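Local structure of protein yxeP (1YSJ) at residues A[48-62]-A[153-165]. The protein probably catalyses the deacetylation of N-acetylcysteine to cysteine and acetate with two divalent metal ions, in the breakdown of S-(2-succino)cysteine as a sulfur source. The protein carries 1 engineered substitution. Numbering follows the deposited sequence. Where two conformers were deposited one is given.
Sequences SFQEVETTKKIRRWL and FQPAEEIAAGARK. With NI (nickel (II) ion), chain D.
Phe49 and Glu51, in the loop before helix 52-64, grip the nickel-binding loop that follows strand 148-154 through a cluster of contacts round the Phe49 ring and a buried carboxylate, while the helix itself packs on the strand's end. The methyl of Ala156 stands over the face of the Phe49 ring, with CB 3.5 Å from the centroid and 9° off the normal, a CH-pi contact. Round the same ring gather Ile159 CD1, Ala161 CB and Lys165 CG, and Ser48 CB rests on Ile159 CG1. The bend at chi2 (90°) lays the carboxylate of Glu51 against CB of Pro155. Glu51 OE2 accepts from Ala156 N (3.1 Å) on the syn side and from Phe49 N (2.9 Å), which comes from the opposite face, 48° out of the plane; Glu51 OE1 is hydrogen-bonded to Thr77 OG1. An alanine in place of Glu51 would probably leave the amides of Phe49 and Ala156 without their shared acceptor and open a gap beside Pro155 CB. Farther along the helix, Ile58 CG2 lies 3.9 Å from the centroid of the Phe153 ring, over its face, while Leu62 CD1 touches Phe153 CE1 obliquely. Asp99 OD2 links the two loops a second time, bonding both Ser48 OG and Glu158 N. Glu158 OE1 and OE2 each lie 2.4 Å from nickel, alongside Cys122 and His374; a water on that ion donates to Glu157 OE1. The contact thus borders the dinuclear metal centre of an M20 family peptidase, whose glutamate-bearing loop follows an interior strand of the mixed sheet.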
loop_
_atom_site.group_PDB
_atom_site.type_symbol
_atom_site.label_atom_id
_atom_site.label_comp_id
_atom_site.label_asym_id
_atom_site.label_seq_id
_atom_site.Cartn_x
_atom_site.Cartn_y
_atom_site.Cartn_z
ATOM N N SER A 48 -13.254 14.079 -21.918
ATOM C CA SER A 48 -12.729 13.160 -22.946
ATOM C C SER A 48 -13.766 12.158 -23.448
ATOM O O SER A 48 -14.397 11.467 -22.646
ATOM C CB SER A 48 -11.514 12.388 -22.404
ATOM O OG SER A 48 -10.410 13.244 -22.147
ATOM N N PHE A 49 -13.921 12.092 -24.774
ATOM C CA PHE A 49 -14.902 11.231 -25.463
ATOM C C PHE A 49 -16.382 11.575 -25.210
ATOM O O PHE A 49 -17.277 10.832 -25.631
ATOM C CB PHE A 49 -14.634 9.736 -25.203
ATOM C CG PHE A 49 -13.409 9.204 -25.898
ATOM C CD1 PHE A 49 -12.506 8.399 -25.213
ATOM C CD2 PHE A 49 -13.153 9.513 -27.239
ATOM C CE1 PHE A 49 -11.368 7.899 -25.844
ATOM C CE2 PHE A 49 -12.016 9.024 -27.878
ATOM C CZ PHE A 49 -11.120 8.212 -27.179
ATOM N N GLN A 50 -16.629 12.700 -24.542
ATOM C CA GLN A 50 -17.986 13.145 -24.209
ATOM C C GLN A 50 -18.270 14.512 -24.820
ATOM O O GLN A 50 -19.210 15.208 -24.411
ATOM C CB GLN A 50 -18.181 13.196 -22.687
ATOM C CG GLN A 50 -18.050 11.842 -21.992
ATOM C CD GLN A 50 -18.500 11.887 -20.543
ATOM O OE1 GLN A 50 -19.691 12.091 -20.249
ATOM N NE2 GLN A 50 -17.556 11.674 -19.623
ATOM N N GLU A 51 -17.455 14.883 -25.811
ATOM C CA GLU A 51 -17.527 16.194 -26.453
ATOM C C GLU A 51 -18.584 16.224 -27.556
ATOM O O GLU A 51 -18.289 16.522 -28.713
ATOM C CB GLU A 51 -16.155 16.618 -27.001
ATOM C CG GLU A 51 -14.956 16.285 -26.112
ATOM C CD GLU A 51 -14.354 14.902 -26.391
ATOM O OE1 GLU A 51 -15.014 14.060 -27.035
ATOM O OE2 GLU A 51 -13.210 14.650 -25.958
ATOM N N VAL A 52 -19.819 15.919 -27.180
ATOM C CA VAL A 52 -20.945 15.861 -28.111
ATOM C C VAL A 52 -21.328 17.256 -28.611
ATOM O O VAL A 52 -21.430 17.487 -29.820
ATOM C CB VAL A 52 -22.166 15.138 -27.465
ATOM C CG1 VAL A 52 -23.369 15.108 -28.412
ATOM C CG2 VAL A 52 -21.778 13.713 -27.053
ATOM N N GLU A 53 -21.520 18.180 -27.677
ATOM C CA GLU A 53 -21.940 19.539 -28.002
ATOM C C GLU A 53 -20.815 20.350 -28.625
ATOM O O GLU A 53 -21.060 21.184 -29.496
ATOM C CB GLU A 53 -22.481 20.254 -26.757
ATOM C CG GLU A 53 -23.811 19.704 -26.237
ATOM C CD GLU A 53 -24.891 19.648 -27.304
ATOM O OE1 GLU A 53 -25.156 20.687 -27.947
ATOM O OE2 GLU A 53 -25.478 18.563 -27.499
ATOM N N THR A 54 -19.589 20.104 -28.166
ATOM C CA THR A 54 -18.392 20.750 -28.707
ATOM C C THR A 54 -18.216 20.376 -30.185
ATOM O O THR A 54 -18.005 21.248 -31.031
ATOM C CB THR A 54 -17.135 20.368 -27.890
ATOM O OG1 THR A 54 -17.396 20.574 -26.494
ATOM C CG2 THR A 54 -15.930 21.197 -28.296
ATOM N N THR A 55 -18.333 19.082 -30.479
ATOM C CA THR A 55 -18.293 18.562 -31.844
ATOM C C THR A 55 -19.389 19.200 -32.704
ATOM O O THR A 55 -19.160 19.557 -33.859
ATOM C CB THR A 55 -18.442 17.029 -31.836
ATOM O OG1 THR A 55 -17.333 16.455 -31.139
ATOM C CG2 THR A 55 -18.500 16.460 -33.244
ATOM N N LYS A 56 -20.575 19.346 -32.122
ATOM C CA LYS A 56 -21.705 19.965 -32.796
ATOM C C LYS A 56 -21.415 21.430 -33.144
ATOM O O LYS A 56 -21.687 21.867 -34.261
ATOM C CB LYS A 56 -22.952 19.845 -31.919
ATOM C CG LYS A 56 -24.256 20.153 -32.615
ATOM C CD LYS A 56 -25.348 20.496 -31.605
ATOM C CE LYS A 56 -25.924 19.249 -30.940
ATOM N NZ LYS A 56 -26.765 18.458 -31.881
ATOM N N LYS A 57 -20.851 22.174 -32.192
ATOM C CA LYS A 57 -20.551 23.592 -32.386
ATOM C C LYS A 57 -19.466 23.811 -33.433
ATOM O O LYS A 57 -19.621 24.658 -34.309
ATOM C CB LYS A 57 -20.161 24.254 -31.063
ATOM C CG LYS A 57 -21.334 24.477 -30.116
ATOM C CD LYS A 57 -20.882 24.557 -28.666
ATOM C CE LYS A 57 -22.079 24.719 -27.738
ATOM N NZ LYS A 57 -21.670 24.809 -26.309
ATOM N N ILE A 58 -18.386 23.032 -33.343
ATOM C CA ILE A 58 -17.286 23.088 -34.308
ATOM C C ILE A 58 -17.786 22.842 -35.738
ATOM O O ILE A 58 -17.472 23.622 -36.642
ATOM C CB ILE A 58 -16.135 22.111 -33.940
ATOM C CG1 ILE A 58 -15.533 22.473 -32.579
ATOM C CG2 ILE A 58 -15.037 22.116 -35.003
ATOM C CD1 ILE A 58 -14.760 21.332 -31.951
ATOM N N ARG A 59 -18.558 21.769 -35.924
ATOM C CA ARG A 59 -19.162 21.426 -37.216
ATOM C C ARG A 59 -19.943 22.611 -37.782
ATOM O O ARG A 59 -19.697 23.052 -38.904
ATOM C CB ARG A 59 -20.091 20.217 -37.054
ATOM C CG ARG A 59 -20.298 19.380 -38.313
ATOM C CD ARG A 59 -20.924 18.024 -37.981
ATOM N NE ARG A 59 -21.006 17.141 -39.146
ATOM C CZ ARG A 59 -20.169 16.134 -39.406
ATOM N NH1 ARG A 59 -20.343 15.403 -40.497
ATOM N NH2 ARG A 59 -19.158 15.852 -38.590
ATOM N N ARG A 60 -20.870 23.127 -36.985
ATOM C CA ARG A 60 -21.703 24.263 -37.376
ATOM C C ARG A 60 -20.886 25.493 -37.795
ATOM O O ARG A 60 -21.180 26.127 -38.811
ATOM C CB ARG A 60 -22.675 24.609 -36.239
ATOM C CG ARG A 60 -23.263 26.017 -36.291
ATOM C CD ARG A 60 -24.523 26.144 -35.451
ATOM N NE ARG A 60 -24.336 25.749 -34.054
ATOM C CZ ARG A 60 -23.971 26.570 -33.072
ATOM N NH1 ARG A 60 -23.729 27.852 -33.316
ATOM N NH2 ARG A 60 -23.845 26.106 -31.838
ATOM N N TRP A 61 -19.867 25.815 -37.006
ATOM C CA TRP A 61 -19.024 26.996 -37.229
ATOM C C TRP A 61 -18.213 26.946 -38.529
ATOM O O TRP A 61 -18.028 27.968 -39.193
ATOM C CB TRP A 61 -18.121 27.268 -36.021
ATOM C CG TRP A 61 -18.872 27.719 -34.790
ATOM C CD1 TRP A 61 -20.057 28.412 -34.751
ATOM C CD2 TRP A 61 -18.478 27.528 -33.422
ATOM N NE1 TRP A 61 -20.428 28.650 -33.446
ATOM C CE2 TRP A 61 -19.477 28.121 -32.611
ATOM C CE3 TRP A 61 -17.385 26.901 -32.802
ATOM C CZ2 TRP A 61 -19.410 28.118 -31.212
ATOM C CZ3 TRP A 61 -17.318 26.893 -31.410
ATOM C CH2 TRP A 61 -18.329 27.503 -30.630
ATOM N N LEU A 62 -17.760 25.749 -38.896
ATOM C CA LEU A 62 -17.031 25.538 -40.149
ATOM C C LEU A 62 -17.970 25.541 -41.362
ATOM O O LEU A 62 -17.626 26.067 -42.420
ATOM C CB LEU A 62 -16.209 24.242 -40.090
ATOM C CG LEU A 62 -15.137 24.162 -38.991
ATOM C CD1 LEU A 62 -14.771 22.715 -38.665
ATOM C CD2 LEU A 62 -13.886 24.968 -39.335
ATOM N N PHE A 153 -9.794 18.133 -35.262
ATOM C CA PHE A 153 -10.283 18.533 -33.954
ATOM C C PHE A 153 -10.454 17.262 -33.133
ATOM O O PHE A 153 -11.442 16.545 -33.250
ATOM C CB PHE A 153 -11.565 19.372 -34.074
ATOM C CG PHE A 153 -11.362 20.674 -34.813
ATOM C CD1 PHE A 153 -11.528 20.741 -36.197
ATOM C CD2 PHE A 153 -10.983 21.825 -34.130
ATOM C CE1 PHE A 153 -11.331 21.931 -36.888
ATOM C CE2 PHE A 153 -10.780 23.030 -34.814
ATOM C CZ PHE A 153 -10.955 23.081 -36.195
ATOM N N GLN A 154 -9.446 16.997 -32.313
ATOM C CA GLN A 154 -9.238 15.698 -31.709
ATOM C C GLN A 154 -9.846 15.585 -30.312
ATOM O O GLN A 154 -9.587 16.426 -29.449
ATOM C CB GLN A 154 -7.732 15.413 -31.650
ATOM C CG GLN A 154 -7.364 14.137 -30.910
ATOM C CD GLN A 154 -5.977 14.177 -30.322
ATOM O OE1 GLN A 154 -4.991 14.392 -31.035
ATOM N NE2 GLN A 154 -5.883 13.951 -29.012
ATOM N N PRO A 155 -10.626 14.516 -30.070
ATOM C CA PRO A 155 -11.150 14.291 -28.723
ATOM C C PRO A 155 -10.091 13.648 -27.835
ATOM O O PRO A 155 -9.088 13.156 -28.344
ATOM C CB PRO A 155 -12.285 13.292 -28.963
ATOM C CG PRO A 155 -11.831 12.501 -30.150
ATOM C CD PRO A 155 -11.040 13.454 -31.012
ATOM N N ALA A 156 -10.309 13.681 -26.521
ATOM C CA ALA A 156 -9.599 12.805 -25.580
ATOM C C ALA A 156 -8.062 12.923 -25.550
ATOM O O ALA A 156 -7.357 11.907 -25.470
ATOM C CB ALA A 156 -10.024 11.342 -25.806
ATOM N N GLU A 157 -7.546 14.149 -25.614
ATOM C CA GLU A 157 -6.108 14.368 -25.434
ATOM C C GLU A 157 -5.716 14.092 -23.983
ATOM O O GLU A 157 -4.668 13.499 -23.710
ATOM C CB GLU A 157 -5.714 15.793 -25.828
ATOM C CG GLU A 157 -4.202 16.069 -25.856
ATOM C CD GLU A 157 -3.593 16.315 -24.472
ATOM O OE1 GLU A 157 -4.265 16.914 -23.601
ATOM O OE2 GLU A 157 -2.428 15.913 -24.261
ATOM N N GLU A 158 -6.573 14.512 -23.056
ATOM C CA GLU A 158 -6.262 14.435 -21.632
ATOM C C GLU A 158 -6.091 13.008 -21.116
ATOM O O GLU A 158 -5.436 12.794 -20.099
ATOM C CB GLU A 158 -7.295 15.205 -20.801
ATOM C CG GLU A 158 -7.366 16.705 -21.120
ATOM C CD GLU A 158 -6.126 17.483 -20.682
ATOM O OE1 GLU A 158 -5.209 16.912 -20.047
ATOM O OE2 GLU A 158 -6.063 18.692 -20.973
ATOM N N ILE A 159 -6.670 12.037 -21.815
ATOM C CA ILE A 159 -6.506 10.632 -21.430
ATOM C C ILE A 159 -5.640 9.871 -22.432
ATOM O O ILE A 159 -5.547 8.642 -22.380
ATOM C CB ILE A 159 -7.863 9.924 -21.192
ATOM C CG1 ILE A 159 -8.757 10.024 -22.438
ATOM C CG2 ILE A 159 -8.541 10.502 -19.947
ATOM C CD1 ILE A 159 -9.898 9.026 -22.469
ATOM N N ALA A 160 -5.009 10.626 -23.332
ATOM C CA ALA A 160 -4.065 10.104 -24.330
ATOM C C ALA A 160 -4.667 9.015 -25.218
ATOM O O ALA A 160 -3.985 8.046 -25.580
ATOM C CB ALA A 160 -2.773 9.612 -23.650
ATOM N N ALA A 161 -5.935 9.191 -25.587
ATOM C CA ALA A 161 -6.657 8.161 -26.327
ATOM C C ALA A 161 -7.172 8.632 -27.694
ATOM O O ALA A 161 -7.420 7.817 -28.583
ATOM C CB ALA A 161 -7.789 7.616 -25.479
ATOM N N GLY A 162 -7.303 9.943 -27.862
ATOM C CA GLY A 162 -7.914 10.515 -29.060
ATOM C C GLY A 162 -7.084 10.466 -30.322
ATOM O O GLY A 162 -7.613 10.200 -31.405
ATOM N N ALA A 163 -5.790 10.741 -30.190
ATOM C CA ALA A 163 -4.859 10.669 -31.313
ATOM C C ALA A 163 -4.800 9.265 -31.919
ATOM O O ALA A 163 -4.731 9.118 -33.138
ATOM C CB ALA A 163 -3.470 11.138 -30.890
ATOM N N ARG A 164 -4.835 8.243 -31.067
ATOM C CA ARG A 164 -4.882 6.858 -31.526
ATOM C C ARG A 164 -6.161 6.552 -32.316
ATOM O O ARG A 164 -6.106 5.845 -33.321
ATOM C CB ARG A 164 -4.726 5.888 -30.350
ATOM C CG ARG A 164 -4.535 4.428 -30.756
ATOM C CD ARG A 164 -4.303 3.527 -29.545
ATOM N NE ARG A 164 -2.893 3.495 -29.143
ATOM C CZ ARG A 164 -2.365 4.206 -28.147
ATOM N NH1 ARG A 164 -3.118 5.026 -27.418
ATOM N NH2 ARG A 164 -1.071 4.095 -27.876
ATOM N N LYS A 165 -7.296 7.090 -31.865
ATOM C CA LYS A 165 -8.581 6.922 -32.555
ATOM C C LYS A 165 -8.597 7.595 -33.929
ATOM O O LYS A 165 -9.136 7.041 -34.890
ATOM C CB LYS A 165 -9.736 7.463 -31.701
ATOM C CG LYS A 165 -10.012 6.692 -30.411
ATOM C CD LYS A 165 -10.575 5.300 -30.682
ATOM C CE LYS A 165 -10.786 4.527 -29.391
ATOM N NZ LYS A 165 -10.872 3.060 -29.641
HETATM NI NI NI D . -3.873 18.921 -20.034
HETATM O O HOH W 1 -2.835 18.832 -22.280
HETATM O O HOH W 2 -1.594 18.403 -19.918
#